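Local structure of ML032222a iGluR (Mnemiopsis leidyi, 4YKI) at residues V116-L124 with D132-V140; L12-F22 with W34-V42. The protein binds glycine through its ligand-binding domain and probably serves as a glycine-activated subunit of a ctenophore ionotropic glutamate receptor channel. All coordinates share one frame; numbering follows the deposited sequence.

Interaction 1: residues V116-L124 with D132-V140; sequences VVKGEGTTL and DQDKYKWGV
Fully extended, with chi1 at 175° setting CG opposite the backbone N, K135 reaches straight into the bend formed by E120-T122, while Y136, its CG anti to the carbonyl carbon, lays one side of its ring against V117 and L124 and brings its hydroxyl to the same bend. The ammonium group is held by backbone carbonyls: K135 NZ donates to E120 O at 2.8 Å and to T122 O at 2.9 Å, each bond in the carbonyl plane and on a lone pair. A longer bond from K135 NZ to the side-chain oxygen T122 OG1, 3.3 Å, completes the grip. T122 O has a second donor, the phenol Y136 OH at 2.7 Å, so one carbonyl ties two consecutive residues to the loop. A water donates to Y136 OH and to G119 O and is also hydrogen-bonded to T123 OG1. Near the hydroxyl end, the methyl V117 CG2 lies 3.4 Å from Y136 CE1, the two side chains crossing at about a right angle; nearer the CG end, L124 runs past in the opposite direction with CD1 beside Y136 CD2. A methionine in place of K135 would probably deprive E120 O of its charged donor, leaving T122 held by Y136 OH alone and the E120-G121 side of the bend free to shift. G119 and G121 lie where a side chain would collide with Y136 OH and K135 NZ. The amide of Q133 bonds the backbone at both ends, accepting from Y136 N at OE1 and donating from NE2 to Y136 O. The loop leaving strand 109-118 is thus held by the residues leading into strand 137-141, with strand 183-188 between these two strands in the mixed sheet of a periplasmic-binding-protein-like lobe.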
ATOM      1  N   VAL B 116       3.190  20.394 -10.224  1.00 11.97           N
ATOM      2  CA  VAL B 116       3.846  20.649 -11.500  1.00 12.47           C
ATOM      3  C   VAL B 116       3.566  22.077 -11.940  1.00 13.33           C
ATOM      4  O   VAL B 116       2.598  22.684 -11.519  1.00 12.87           O
ATOM      5  CB  VAL B 116       3.406  19.646 -12.610  1.00 13.30           C
ATOM      6  CG1 VAL B 116       3.800  18.228 -12.232  1.00 14.90           C
ATOM      7  CG2 VAL B 116       1.918  19.743 -12.885  1.00 14.59           C
ATOM      8  N   VAL B 117       4.430  22.577 -12.807  1.00 13.48           N
ATOM      9  CA  VAL B 117       4.446  23.979 -13.188  1.00 14.19           C
ATOM     10  C   VAL B 117       4.756  24.139 -14.678  1.00 13.53           C
ATOM     11  O   VAL B 117       5.596  23.426 -15.240  1.00 13.71           O
ATOM     12  CB  VAL B 117       5.474  24.789 -12.322  1.00 14.69           C
ATOM     13  CG1 VAL B 117       6.891  24.303 -12.519  1.00 16.70           C
ATOM     14  CG2 VAL B 117       5.360  26.289 -12.583  1.00 16.29           C
ATOM     15  N   LYS B 118       4.085  25.105 -15.300  1.00 13.32           N
ATOM     16  CA  LYS B 118       4.471  25.589 -16.620  1.00 13.91           C
ATOM     17  C   LYS B 118       4.843  27.057 -16.519  1.00 15.08           C
ATOM     18  O   LYS B 118       4.106  27.854 -15.948  1.00 14.88           O
ATOM     19  CB  LYS B 118       3.333  25.388 -17.625  1.00 16.00           C
ATOM     20  CG  LYS B 118       3.626  25.954 -18.993  1.00 16.93           C
ATOM     21  CD  LYS B 118       2.609  25.535 -20.036  1.00 17.90           C
ATOM     22  CE  LYS B 118       2.825  26.327 -21.310  1.00 20.83           C
ATOM     23  NZ  LYS B 118       2.005  25.777 -22.408  1.00 22.46           N
ATOM     24  N   GLY B 119       6.018  27.403 -17.019  1.00 14.36           N
ATOM     25  CA  GLY B 119       6.472  28.781 -17.012  1.00 14.57           C
ATOM     26  C   GLY B 119       7.951  28.890 -17.310  1.00 14.06           C
ATOM     27  O   GLY B 119       8.765  28.112 -16.812  1.00 14.87           O
ATOM     28  N   GLU B 120       8.284  29.892 -18.117  1.00 14.04           N
ATOM     29  CA  GLU B 120       9.665  30.286 -18.313  1.00 13.86           C
ATOM     30  C   GLU B 120      10.085  31.248 -17.191  1.00 13.80           C
ATOM     31  O   GLU B 120       9.234  31.806 -16.475  1.00 14.12           O
ATOM     32  CB  GLU B 120       9.855  30.934 -19.691  1.00 15.11           C
ATOM     33  CG  GLU B 120       9.540  29.958 -20.845  1.00 16.85           C
ATOM     34  CD  GLU B 120       9.550  30.586 -22.239  1.00 18.09           C
ATOM     35  OE1 GLU B 120       9.841  31.784 -22.354  1.00 19.36           O
ATOM     36  OE2 GLU B 120       9.299  29.856 -23.223  1.00 19.48           O
ATOM     37  N   GLY B 121      11.396  31.415 -17.021  1.00 13.71           N
ATOM     38  CA  GLY B 121      11.899  32.338 -16.032  1.00 14.09           C
ATOM     39  C   GLY B 121      12.054  31.711 -14.654  1.00 13.73           C
ATOM     40  O   GLY B 121      12.238  30.495 -14.501  1.00 14.14           O
ATOM     41  N   THR B 122      11.977  32.550 -13.626  1.00 13.42           N
ATOM     42  CA  THR B 122      12.086  32.058 -12.272  1.00 14.50           C
ATOM     43  C   THR B 122      11.012  31.000 -12.053  1.00 14.95           C
ATOM     44  O   THR B 122       9.895  31.078 -12.586  1.00 14.83           O
ATOM     45  CB  THR B 122      11.912  33.165 -11.213  1.00 14.23           C
ATOM     46  OG1 THR B 122      10.622  33.772 -11.356  1.00 15.04           O
ATOM     47  CG2 THR B 122      13.013  34.232 -11.300  1.00 14.43           C
ATOM     48  N   THR B 123      11.358  30.000 -11.266  1.00 16.23           N
ATOM     49  CA  THR B 123      10.446  28.910 -11.000  1.00 18.60           C
ATOM     50  C   THR B 123      10.387  28.691  -9.490  1.00 19.35           C
ATOM     51  O   THR B 123      10.850  29.528  -8.721  1.00 22.78           O
ATOM     52  CB  THR B 123      10.855  27.682 -11.841  1.00 20.68           C
ATOM     53  OG1 THR B 123       9.824  26.686 -11.825  1.00 22.00           O
ATOM     54  CG2 THR B 123      12.151  27.119 -11.358  1.00 20.99           C
ATOM     55  N   LEU B 124       9.765  27.611  -9.061  1.00 18.04           N
ATOM     56  CA  LEU B 124       9.509  27.399  -7.640  1.00 18.27           C
ATOM     57  C   LEU B 124      10.081  26.077  -7.217  1.00 20.01           C
ATOM     58  O   LEU B 124      10.085  25.132  -7.997  1.00 21.00           O
ATOM     59  CB  LEU B 124       8.004  27.375  -7.366  1.00 19.76           C
ATOM     60  CG  LEU B 124       7.296  28.646  -7.819  1.00 23.05           C
ATOM     61  CD1 LEU B 124       5.811  28.467  -7.806  1.00 25.30           C
ATOM     62  CD2 LEU B 124       7.693  29.813  -6.958  1.00 23.42           C
ATOM     63  N   ASP B 132       3.984  33.725  -1.302  1.00 19.06           N
ATOM     64  CA  ASP B 132       4.803  34.926  -1.143  1.00 21.84           C
ATOM     65  C   ASP B 132       5.188  35.526  -2.492  1.00 21.42           C
ATOM     66  O   ASP B 132       6.235  36.162  -2.605  1.00 23.49           O
ATOM     67  CB  ASP B 132       6.072  34.591  -0.355  1.00 26.08           C
ATOM     68  CG  ASP B 132       5.787  34.168   1.077  1.00 29.98           C
ATOM     69  OD1 ASP B 132       4.854  34.726   1.692  1.00 32.36           O
ATOM     70  OD2 ASP B 132       6.503  33.280   1.595  1.00 32.11           O
ATOM     71  N   GLN B 133       4.351  35.333  -3.512  1.00 19.34           N
ATOM     72  CA  GLN B 133       4.659  35.818  -4.858  1.00 18.78           C
ATOM     73  C   GLN B 133       3.372  35.960  -5.650  1.00 17.93           C
ATOM     74  O   GLN B 133       2.308  35.517  -5.187  1.00 19.35           O
ATOM     75  CB  GLN B 133       5.601  34.836  -5.556  1.00 17.80           C
ATOM     76  CG  GLN B 133       5.052  33.408  -5.680  1.00 16.40           C
ATOM     77  CD  GLN B 133       4.153  33.202  -6.898  1.00 14.80           C
ATOM     78  OE1 GLN B 133       4.582  33.375  -8.038  1.00 15.18           O
ATOM     79  NE2 GLN B 133       2.904  32.812  -6.656  1.00 14.84           N
ATOM     80  N   ASP B 134       3.460  36.563  -6.841  1.00 18.64           N
ATOM     81  CA  ASP B 134       2.278  36.688  -7.704  1.00 20.14           C
ATOM     82  C   ASP B 134       2.569  36.481  -9.185  1.00 17.99           C
ATOM     83  O   ASP B 134       1.734  36.788 -10.024  1.00 20.35           O
ATOM     84  CB  ASP B 134       1.517  38.002  -7.472  1.00 24.02           C
ATOM     85  CG  ASP B 134       2.351  39.225  -7.735  1.00 26.81           C
ATOM     86  OD1 ASP B 134       3.498  39.100  -8.198  1.00 25.98           O
ATOM     87  OD2 ASP B 134       1.846  40.336  -7.475  1.00 28.69           O
ATOM     88  N   LYS B 135       3.722  35.904  -9.500  1.00 15.21           N
ATOM     89  CA  LYS B 135       4.007  35.505 -10.872  1.00 14.89           C
ATOM     90  C   LYS B 135       3.122  34.342 -11.311  1.00 14.36           C
ATOM     91  O   LYS B 135       2.538  34.355 -12.408  1.00 15.00           O
ATOM     92  CB  LYS B 135       5.467  35.084 -11.020  1.00 14.28           C
ATOM     93  CG  LYS B 135       5.800  34.548 -12.418  1.00 13.82           C
ATOM     94  CD  LYS B 135       7.277  34.201 -12.601  1.00 13.20           C
ATOM     95  CE  LYS B 135       7.519  33.543 -13.942  1.00 14.12           C
ATOM     96  NZ  LYS B 135       8.953  33.315 -14.150  1.00 14.21           N
ATOM     97  N   TYR B 136       3.032  33.324 -10.457  1.00 13.51           N
ATOM     98  CA  TYR B 136       2.281  32.122 -10.740  1.00 12.84           C
ATOM     99  C   TYR B 136       0.953  32.124 -10.022  1.00 13.21           C
ATOM    100  O   TYR B 136       0.878  32.496  -8.857  1.00 13.95           O
ATOM    101  CB  TYR B 136       3.067  30.872 -10.262  1.00 13.18           C
ATOM    102  CG  TYR B 136       4.309  30.592 -11.070  1.00 13.39           C
ATOM    103  CD1 TYR B 136       4.232  29.878 -12.241  1.00 13.44           C
ATOM    104  CD2 TYR B 136       5.550  31.049 -10.674  1.00 13.39           C
ATOM    105  CE1 TYR B 136       5.341  29.637 -13.005  1.00 12.77           C
ATOM    106  CE2 TYR B 136       6.667  30.804 -11.429  1.00 14.01           C
ATOM    107  CZ  TYR B 136       6.560  30.106 -12.602  1.00 13.48           C
ATOM    108  OH  TYR B 136       7.654  29.836 -13.403  1.00 14.70           O
ATOM    109  N   LYS B 137      -0.086  31.691 -10.729  0.66 12.97           N
ATOM    110  CA  LYS B 137      -1.338  31.254 -10.122  0.66 13.24           C
ATOM    111  C   LYS B 137      -1.265  29.745  -9.901  0.66 12.85           C
ATOM    112  O   LYS B 137      -0.353  29.094 -10.402  0.66 12.83           O
ATOM    113  CB  LYS B 137      -2.532  31.626 -11.005  0.66 15.43           C
ATOM    114  CG  LYS B 137      -2.799  33.125 -11.025  0.66 18.57           C
ATOM    115  CD  LYS B 137      -4.007  33.501 -11.869  0.66 21.25           C
ATOM    116  CE  LYS B 137      -4.268  35.004 -11.853  0.66 25.18           C
ATOM    117  NZ  LYS B 137      -4.437  35.538 -10.474  0.66 27.46           N
ATOM    118  N   TRP B 138      -2.207  29.201  -9.144  1.00 12.31           N
ATOM    119  CA  TRP B 138      -2.152  27.797  -8.782  1.00 12.36           C
ATOM    120  C   TRP B 138      -3.531  27.309  -8.405  1.00 12.85           C
ATOM    121  O   TRP B 138      -4.450  28.110  -8.187  1.00 13.24           O
ATOM    122  CB  TRP B 138      -1.184  27.571  -7.612  1.00 12.84           C
ATOM    123  CG  TRP B 138      -1.648  28.154  -6.316  1.00 12.51           C
ATOM    124  CD1 TRP B 138      -2.402  27.533  -5.366  1.00 13.52           C
ATOM    125  CD2 TRP B 138      -1.410  29.481  -5.839  1.00 13.09           C
ATOM    126  NE1 TRP B 138      -2.647  28.393  -4.321  1.00 14.70           N
ATOM    127  CE2 TRP B 138      -2.052  29.596  -4.595  1.00 13.53           C
ATOM    128  CE3 TRP B 138      -0.720  30.581  -6.342  1.00 13.57           C
ATOM    129  CZ2 TRP B 138      -1.996  30.767  -3.835  1.00 15.51           C
ATOM    130  CZ3 TRP B 138      -0.688  31.747  -5.594  1.00 15.37           C
ATOM    131  CH2 TRP B 138      -1.326  31.830  -4.358  1.00 16.40           C
ATOM    132  N   GLY B 139      -3.692  25.994  -8.327  1.00 12.34           N
ATOM    133  CA  GLY B 139      -4.954  25.451  -7.882  1.00 12.96           C
ATOM    134  C   GLY B 139      -4.935  23.963  -7.659  1.00 12.18           C
ATOM    135  O   GLY B 139      -4.005  23.252  -8.033  1.00 12.18           O
ATOM    136  N   VAL B 140      -6.015  23.523  -7.032  1.00 12.65           N
ATOM    137  CA  VAL B 140      -6.370  22.126  -6.880  1.00 12.69           C
ATOM    138  C   VAL B 140      -7.809  21.937  -7.345  1.00 12.35           C
ATOM    139  O   VAL B 140      -8.583  22.890  -7.388  1.00 13.53           O
ATOM    140  CB  VAL B 140      -6.276  21.645  -5.395  1.00 13.15           C
ATOM    141  CG1 VAL B 140      -4.855  21.672  -4.908  1.00 13.94           C
ATOM    142  CG2 VAL B 140      -7.203  22.475  -4.476  1.00 14.29           C
TER
HETATM  143  O   HOH W   1       8.280  27.184 -14.205  1.00 18.37           O

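Interaction 2: residues L12-F22 with W34-V42; sequences LGSVEEQPFMF and WSGMVNDMV
The backbones of F22 and S35 meet as an antiparallel hydrogen-bonded pair, F22 N to S35 O at 2.7 Å and S35 N to F22 O at 3.1 Å; beyond this pair the first turn of helix 37-49 is held by M37 N, which donates to P19 O, and V38 N, which donates to F20 O at 2.9 Å. G36, the N-cap residue, lets the loop come this close, since a side chain there would collide with F20 O. On the 12-22 side, F20 and M21 both face E17 in a classic beta bulge. M21 folds back (chi2 -61°) and crosses W34 at about a right angle; its CE lies 3.7 Å from W34 CE3 and also reaches V38 CG1, and its sulfur makes an oblique Met-aromatic contact with the indole. Farther out on the indole, S14 CB and the backbone of V15 meet CZ3. F20 and M37 run alongside each other, with M37 SD 4.0 Å from F20 CE1 in a second oblique Met-aromatic contact. L12 CD1 and V42 CG1 meet tip to tip at 3.5 Å. E17, opposite the bulge, touches the bound glycine and forms a salt bridge with R144. Strand 9-13 lies between strands 52-56 and 87-89, Y55 meets W34 and M21, and helix 240-248 packs on P19 and M37.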
ATOM      1  N   LEU B  12     -21.402   0.080  -9.539  1.00 10.89           N
ATOM      2  CA  LEU B  12     -20.028   0.513  -9.274  1.00 11.03           C
ATOM      3  C   LEU B  12     -19.863   1.986  -9.577  1.00 10.76           C
ATOM      4  O   LEU B  12     -20.119   2.425 -10.701  1.00 11.62           O
ATOM      5  CB  LEU B  12     -19.039  -0.298 -10.120  1.00 10.90           C
ATOM      6  CG  LEU B  12     -19.108  -1.816  -9.906  1.00 11.59           C
ATOM      7  CD1 LEU B  12     -18.120  -2.494 -10.853  1.00 12.08           C
ATOM      8  CD2 LEU B  12     -18.829  -2.184  -8.457  1.00 11.90           C
ATOM      9  N   GLY B  13     -19.468   2.773  -8.584  1.00 10.39           N
ATOM     10  CA  GLY B  13     -19.203   4.181  -8.809  1.00 10.71           C
ATOM     11  C   GLY B  13     -17.905   4.367  -9.563  1.00 10.36           C
ATOM     12  O   GLY B  13     -16.887   3.755  -9.204  1.00 10.73           O
ATOM     13  N   SER B  14     -17.912   5.233 -10.560  1.00  9.74           N
ATOM     14  CA  SER B  14     -16.704   5.549 -11.290  1.00 10.21           C
ATOM     15  C   SER B  14     -16.897   6.830 -12.089  1.00 10.80           C
ATOM     16  O   SER B  14     -18.028   7.326 -12.240  1.00 11.27           O
ATOM     17  CB  SER B  14     -16.283   4.396 -12.229  1.00 10.86           C
ATOM     18  OG  SER B  14     -14.893   4.464 -12.519  1.00 11.19           O
ATOM     19  N   VAL B  15     -15.776   7.352 -12.570  1.00 11.17           N
ATOM     20  CA  VAL B  15     -15.727   8.462 -13.512  1.00 11.61           C
ATOM     21  C   VAL B  15     -14.508   8.252 -14.403  1.00 11.55           C
ATOM     22  O   VAL B  15     -13.616   7.488 -14.062  1.00 11.82           O
ATOM     23  CB  VAL B  15     -15.591   9.848 -12.827  1.00 11.99           C
ATOM     24  CG1 VAL B  15     -16.794  10.183 -12.005  1.00 13.71           C
ATOM     25  CG2 VAL B  15     -14.318   9.971 -11.993  1.00 12.53           C
ATOM     26  N   GLU B  16     -14.431   8.958 -15.520  1.00 10.88           N
ATOM     27  CA  GLU B  16     -13.202   8.938 -16.301  1.00 11.52           C
ATOM     28  C   GLU B  16     -12.054   9.547 -15.504  1.00 12.11           C
ATOM     29  O   GLU B  16     -12.203  10.597 -14.905  1.00 12.14           O
ATOM     30  CB  GLU B  16     -13.349   9.678 -17.620  1.00 12.58           C
ATOM     31  CG  GLU B  16     -12.079   9.773 -18.436  1.00 13.55           C
ATOM     32  CD  GLU B  16     -12.397  10.116 -19.871  1.00 15.32           C
ATOM     33  OE1 GLU B  16     -12.738  11.285 -20.144  1.00 19.28           O
ATOM     34  OE2 GLU B  16     -12.413   9.212 -20.709  1.00 16.28           O
ATOM     35  N   GLU B  17     -10.914   8.860 -15.512  1.00 11.53           N
ATOM     36  CA  GLU B  17      -9.650   9.343 -14.957  1.00 11.03           C
ATOM     37  C   GLU B  17      -8.545   8.504 -15.595  1.00 10.85           C
ATOM     38  O   GLU B  17      -8.240   7.404 -15.129  1.00 11.58           O
ATOM     39  CB  GLU B  17      -9.601   9.206 -13.435  1.00 11.41           C
ATOM     40  CG  GLU B  17      -8.256   9.637 -12.848  1.00 12.06           C
ATOM     41  CD  GLU B  17      -8.352  10.645 -11.727  1.00 11.73           C
ATOM     42  OE1 GLU B  17      -9.042  11.664 -11.900  1.00 12.62           O
ATOM     43  OE2 GLU B  17      -7.706  10.438 -10.671  1.00 11.98           O
ATOM     44  N   GLN B  18      -7.974   8.994 -16.677  1.00 12.32           N
ATOM     45  CA  GLN B  18      -7.035   8.188 -17.440  1.00 12.99           C
ATOM     46  C   GLN B  18      -5.748   8.050 -16.627  1.00 12.55           C
ATOM     47  O   GLN B  18      -5.318   9.006 -15.996  1.00 13.49           O
ATOM     48  CB  GLN B  18      -6.795   8.812 -18.821  1.00 14.67           C
ATOM     49  CG  GLN B  18      -8.105   8.884 -19.602  1.00 19.14           C
ATOM     50  CD  GLN B  18      -8.010   9.516 -20.965  1.00 22.71           C
ATOM     51  OE1 GLN B  18      -6.929   9.782 -21.475  1.00 23.66           O
ATOM     52  NE2 GLN B  18      -9.168   9.753 -21.577  1.00 23.53           N
ATOM     53  N   PRO B  19      -5.128   6.859 -16.628  1.00 12.57           N
ATOM     54  CA  PRO B  19      -5.383   5.672 -17.444  1.00 12.79           C
ATOM     55  C   PRO B  19      -6.181   4.609 -16.671  1.00 11.78           C
ATOM     56  O   PRO B  19      -6.269   3.466 -17.119  1.00 12.29           O
ATOM     57  CB  PRO B  19      -3.975   5.152 -17.705  1.00 14.23           C
ATOM     58  CG  PRO B  19      -3.279   5.411 -16.424  1.00 14.69           C
ATOM     59  CD  PRO B  19      -3.838   6.740 -15.919  1.00 13.82           C
ATOM     60  N   PHE B  20      -6.736   4.978 -15.526  1.00 11.58           N
ATOM     61  CA  PHE B  20      -7.530   4.085 -14.708  1.00 11.31           C
ATOM     62  C   PHE B  20      -8.888   3.779 -15.341  1.00 10.74           C
ATOM     63  O   PHE B  20      -9.295   2.617 -15.388  1.00 11.26           O
ATOM     64  CB  PHE B  20      -7.669   4.690 -13.318  1.00 11.43           C
ATOM     65  CG  PHE B  20      -6.346   4.868 -12.623  1.00 11.38           C
ATOM     66  CD1 PHE B  20      -5.639   3.772 -12.174  1.00 12.71           C
ATOM     67  CD2 PHE B  20      -5.785   6.122 -12.470  1.00 11.32           C
ATOM     68  CE1 PHE B  20      -4.408   3.923 -11.562  1.00 13.02           C
ATOM     69  CE2 PHE B  20      -4.552   6.280 -11.858  1.00 12.39           C
ATOM     70  CZ  PHE B  20      -3.861   5.184 -11.407  1.00 12.73           C
ATOM     71  N   MET B  21      -9.557   4.809 -15.847  1.00 11.64           N
ATOM     72  CA  MET B  21     -10.837   4.665 -16.553  1.00 11.78           C
ATOM     73  C   MET B  21     -10.894   5.660 -17.696  1.00 11.28           C
ATOM     74  O   MET B  21     -10.512   6.824 -17.543  1.00 11.59           O
ATOM     75  CB  MET B  21     -12.041   4.895 -15.648  1.00 12.83           C
ATOM     76  CG  MET B  21     -12.340   3.760 -14.693  1.00 13.12           C
ATOM     77  SD  MET B  21     -12.722   2.233 -15.571  1.00 12.72           S
ATOM     78  CE  MET B  21     -14.120   1.680 -14.620  1.00 12.90           C
ATOM     79  N   PHE B  22     -11.391   5.152 -18.824  1.00 11.82           N
ATOM     80  CA  PHE B  22     -11.733   5.908 -20.018  1.00 13.05           C
ATOM     81  C   PHE B  22     -13.235   5.693 -20.237  1.00 13.25           C
ATOM     82  O   PHE B  22     -13.705   4.558 -20.173  1.00 13.82           O
ATOM     83  CB  PHE B  22     -10.985   5.361 -21.243  1.00 12.74           C
ATOM     84  CG  PHE B  22      -9.476   5.479 -21.176  1.00 14.31           C
ATOM     85  CD1 PHE B  22      -8.721   4.608 -20.402  1.00 14.32           C
ATOM     86  CD2 PHE B  22      -8.814   6.400 -21.966  1.00 16.31           C
ATOM     87  CE1 PHE B  22      -7.343   4.711 -20.364  1.00 14.62           C
ATOM     88  CE2 PHE B  22      -7.437   6.489 -21.940  1.00 17.12           C
ATOM     89  CZ  PHE B  22      -6.705   5.648 -21.150  1.00 15.31           C
ATOM     90  N   TRP B  34     -16.786   1.731 -21.138  1.00 11.88           N
ATOM     91  CA  TRP B  34     -15.707   1.866 -20.167  1.00 12.16           C
ATOM     92  C   TRP B  34     -14.514   0.996 -20.550  1.00 12.42           C
ATOM     93  O   TRP B  34     -14.686  -0.119 -21.030  1.00 13.74           O
ATOM     94  CB  TRP B  34     -16.200   1.478 -18.779  1.00 11.80           C
ATOM     95  CG  TRP B  34     -17.248   2.401 -18.234  1.00 12.12           C
ATOM     96  CD1 TRP B  34     -18.602   2.334 -18.448  1.00 12.63           C
ATOM     97  CD2 TRP B  34     -17.039   3.533 -17.386  1.00 12.00           C
ATOM     98  NE1 TRP B  34     -19.235   3.349 -17.791  1.00 13.09           N
ATOM     99  CE2 TRP B  34     -18.303   4.094 -17.120  1.00 12.64           C
ATOM    100  CE3 TRP B  34     -15.907   4.116 -16.811  1.00 12.50           C
ATOM    101  CZ2 TRP B  34     -18.467   5.208 -16.295  1.00 13.05           C
ATOM    102  CZ3 TRP B  34     -16.073   5.230 -15.996  1.00 13.80           C
ATOM    103  CH2 TRP B  34     -17.344   5.768 -15.754  1.00 13.58           C
ATOM    104  N   SER B  35     -13.309   1.515 -20.323  1.00 12.05           N
ATOM    105  CA  SER B  35     -12.081   0.772 -20.524  1.00 12.17           C
ATOM    106  C   SER B  35     -11.025   1.344 -19.578  1.00 12.26           C
ATOM    107  O   SER B  35     -11.196   2.416 -19.010  1.00 12.37           O
ATOM    108  CB  SER B  35     -11.612   0.845 -21.976  1.00 13.81           C
ATOM    109  OG  SER B  35     -11.386   2.188 -22.368  1.00 14.28           O
ATOM    110  N   GLY B  36      -9.917   0.631 -19.425  1.00 12.38           N
ATOM    111  CA  GLY B  36      -8.796   1.104 -18.640  1.00 11.71           C
ATOM    112  C   GLY B  36      -8.338   0.098 -17.603  1.00 11.32           C
ATOM    113  O   GLY B  36      -8.869  -1.011 -17.522  1.00 12.25           O
ATOM    114  N   MET B  37      -7.323   0.475 -16.831  1.00 11.75           N
ATOM    115  CA  MET B  37      -6.768  -0.400 -15.808  1.00 11.47           C
ATOM    116  C   MET B  37      -7.820  -0.867 -14.815  1.00 11.70           C
ATOM    117  O   MET B  37      -7.899  -2.061 -14.495  1.00 11.46           O
ATOM    118  CB  MET B  37      -5.636   0.319 -15.083  1.00 12.38           C
ATOM    119  CG  MET B  37      -5.102  -0.453 -13.893  1.00 12.10           C
ATOM    120  SD  MET B  37      -3.679   0.358 -13.181  1.00 14.05           S
ATOM    121  CE  MET B  37      -3.203  -0.783 -11.888  1.00 14.02           C
ATOM    122  N   VAL B  38      -8.613   0.058 -14.291  1.00 11.36           N
ATOM    123  CA  VAL B  38      -9.622  -0.327 -13.314  1.00 11.16           C
ATOM    124  C   VAL B  38     -10.701  -1.205 -13.957  1.00 11.17           C
ATOM    125  O   VAL B  38     -11.159  -2.178 -13.369  1.00 11.43           O
ATOM    126  CB  VAL B  38     -10.225   0.909 -12.595  1.00 11.56           C
ATOM    127  CG1 VAL B  38     -11.468   0.560 -11.806  1.00 11.58           C
ATOM    128  CG2 VAL B  38      -9.162   1.497 -11.657  1.00 11.97           C
ATOM    129  N   ASN B  39     -11.124  -0.871 -15.176  1.00 10.78           N
ATOM    130  CA  ASN B  39     -12.079  -1.712 -15.863  1.00 10.92           C
ATOM    131  C   ASN B  39     -11.572  -3.147 -16.002  1.00 11.87           C
ATOM    132  O   ASN B  39     -12.317  -4.094 -15.804  1.00 12.28           O
ATOM    133  CB  ASN B  39     -12.439  -1.149 -17.233  1.00 11.31           C
ATOM    134  CG  ASN B  39     -13.524  -1.961 -17.898  1.00 12.36           C
ATOM    135  OD1 ASN B  39     -14.645  -2.033 -17.412  1.00 13.13           O
ATOM    136  ND2 ASN B  39     -13.196  -2.581 -19.016  1.00 12.56           N
ATOM    137  N   ASP B  40     -10.304  -3.304 -16.367  1.00 11.73           N
ATOM    138  CA  ASP B  40      -9.725  -4.644 -16.497  1.00 12.56           C
ATOM    139  C   ASP B  40      -9.751  -5.384 -15.155  1.00 11.85           C
ATOM    140  O   ASP B  40      -9.997  -6.573 -15.122  1.00 12.33           O
ATOM    141  CB  ASP B  40      -8.281  -4.580 -17.029  1.00 12.57           C
ATOM    142  CG  ASP B  40      -8.187  -4.276 -18.509  1.00 13.82           C
ATOM    143  OD1 ASP B  40      -9.213  -4.307 -19.214  1.00 14.14           O
ATOM    144  OD2 ASP B  40      -7.045  -4.058 -18.956  1.00 13.92           O
ATOM    145  N   MET B  41      -9.502  -4.679 -14.052  1.00 11.42           N
ATOM    146  CA  MET B  41      -9.618  -5.266 -12.720  1.00 12.26           C
ATOM    147  C   MET B  41     -11.051  -5.723 -12.434  1.00 11.85           C
ATOM    148  O   MET B  41     -11.262  -6.826 -11.941  1.00 12.30           O
ATOM    149  CB  MET B  41      -9.174  -4.253 -11.667  1.00 11.32           C
ATOM    150  CG  MET B  41      -7.698  -3.911 -11.742  1.00 11.72           C
ATOM    151  SD  MET B  41      -7.199  -2.475 -10.803  1.00 12.71           S
ATOM    152  CE  MET B  41      -7.482  -3.011  -9.105  1.00 13.17           C
ATOM    153  N   VAL B  42     -12.023  -4.872 -12.745  1.00 11.35           N
ATOM    154  CA  VAL B  42     -13.437  -5.180 -12.492  1.00 11.28           C
ATOM    155  C   VAL B  42     -13.890  -6.377 -13.318  1.00 12.01           C
ATOM    156  O   VAL B  42     -14.592  -7.249 -12.822  1.00 12.46           O
ATOM    157  CB  VAL B  42     -14.330  -3.955 -12.776  1.00 11.60           C
ATOM    158  CG1 VAL B  42     -15.805  -4.334 -12.796  1.00 12.15           C
ATOM    159  CG2 VAL B  42     -14.090  -2.863 -11.755  1.00 11.67           C
TER
HETATM  160  O   HOH W   2     -13.692   3.579 -23.121  1.00 14.89           O

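How the interactions relate
Interaction 2 is largely buried and lies nearer the centre of the chain, whereas interaction 1 sits at its periphery, partly exposed, on the opposite side of that centre; their centres are 32 Å apart and they do not touch. They share no strand or helix: segments 12-22 and 34-42 join the three-stranded parallel sheet to helix 37-49, and segments 116-124 and 132-140 close the end of the mixed sheet. The chemistry follows the place. Interaction 1 relies on a lysine, a phenol and a water gripping loop carbonyls, while interaction 2 combines backbone pairing with methionine, aromatic and aliphatic packing, and includes a residue of the glycine pocket.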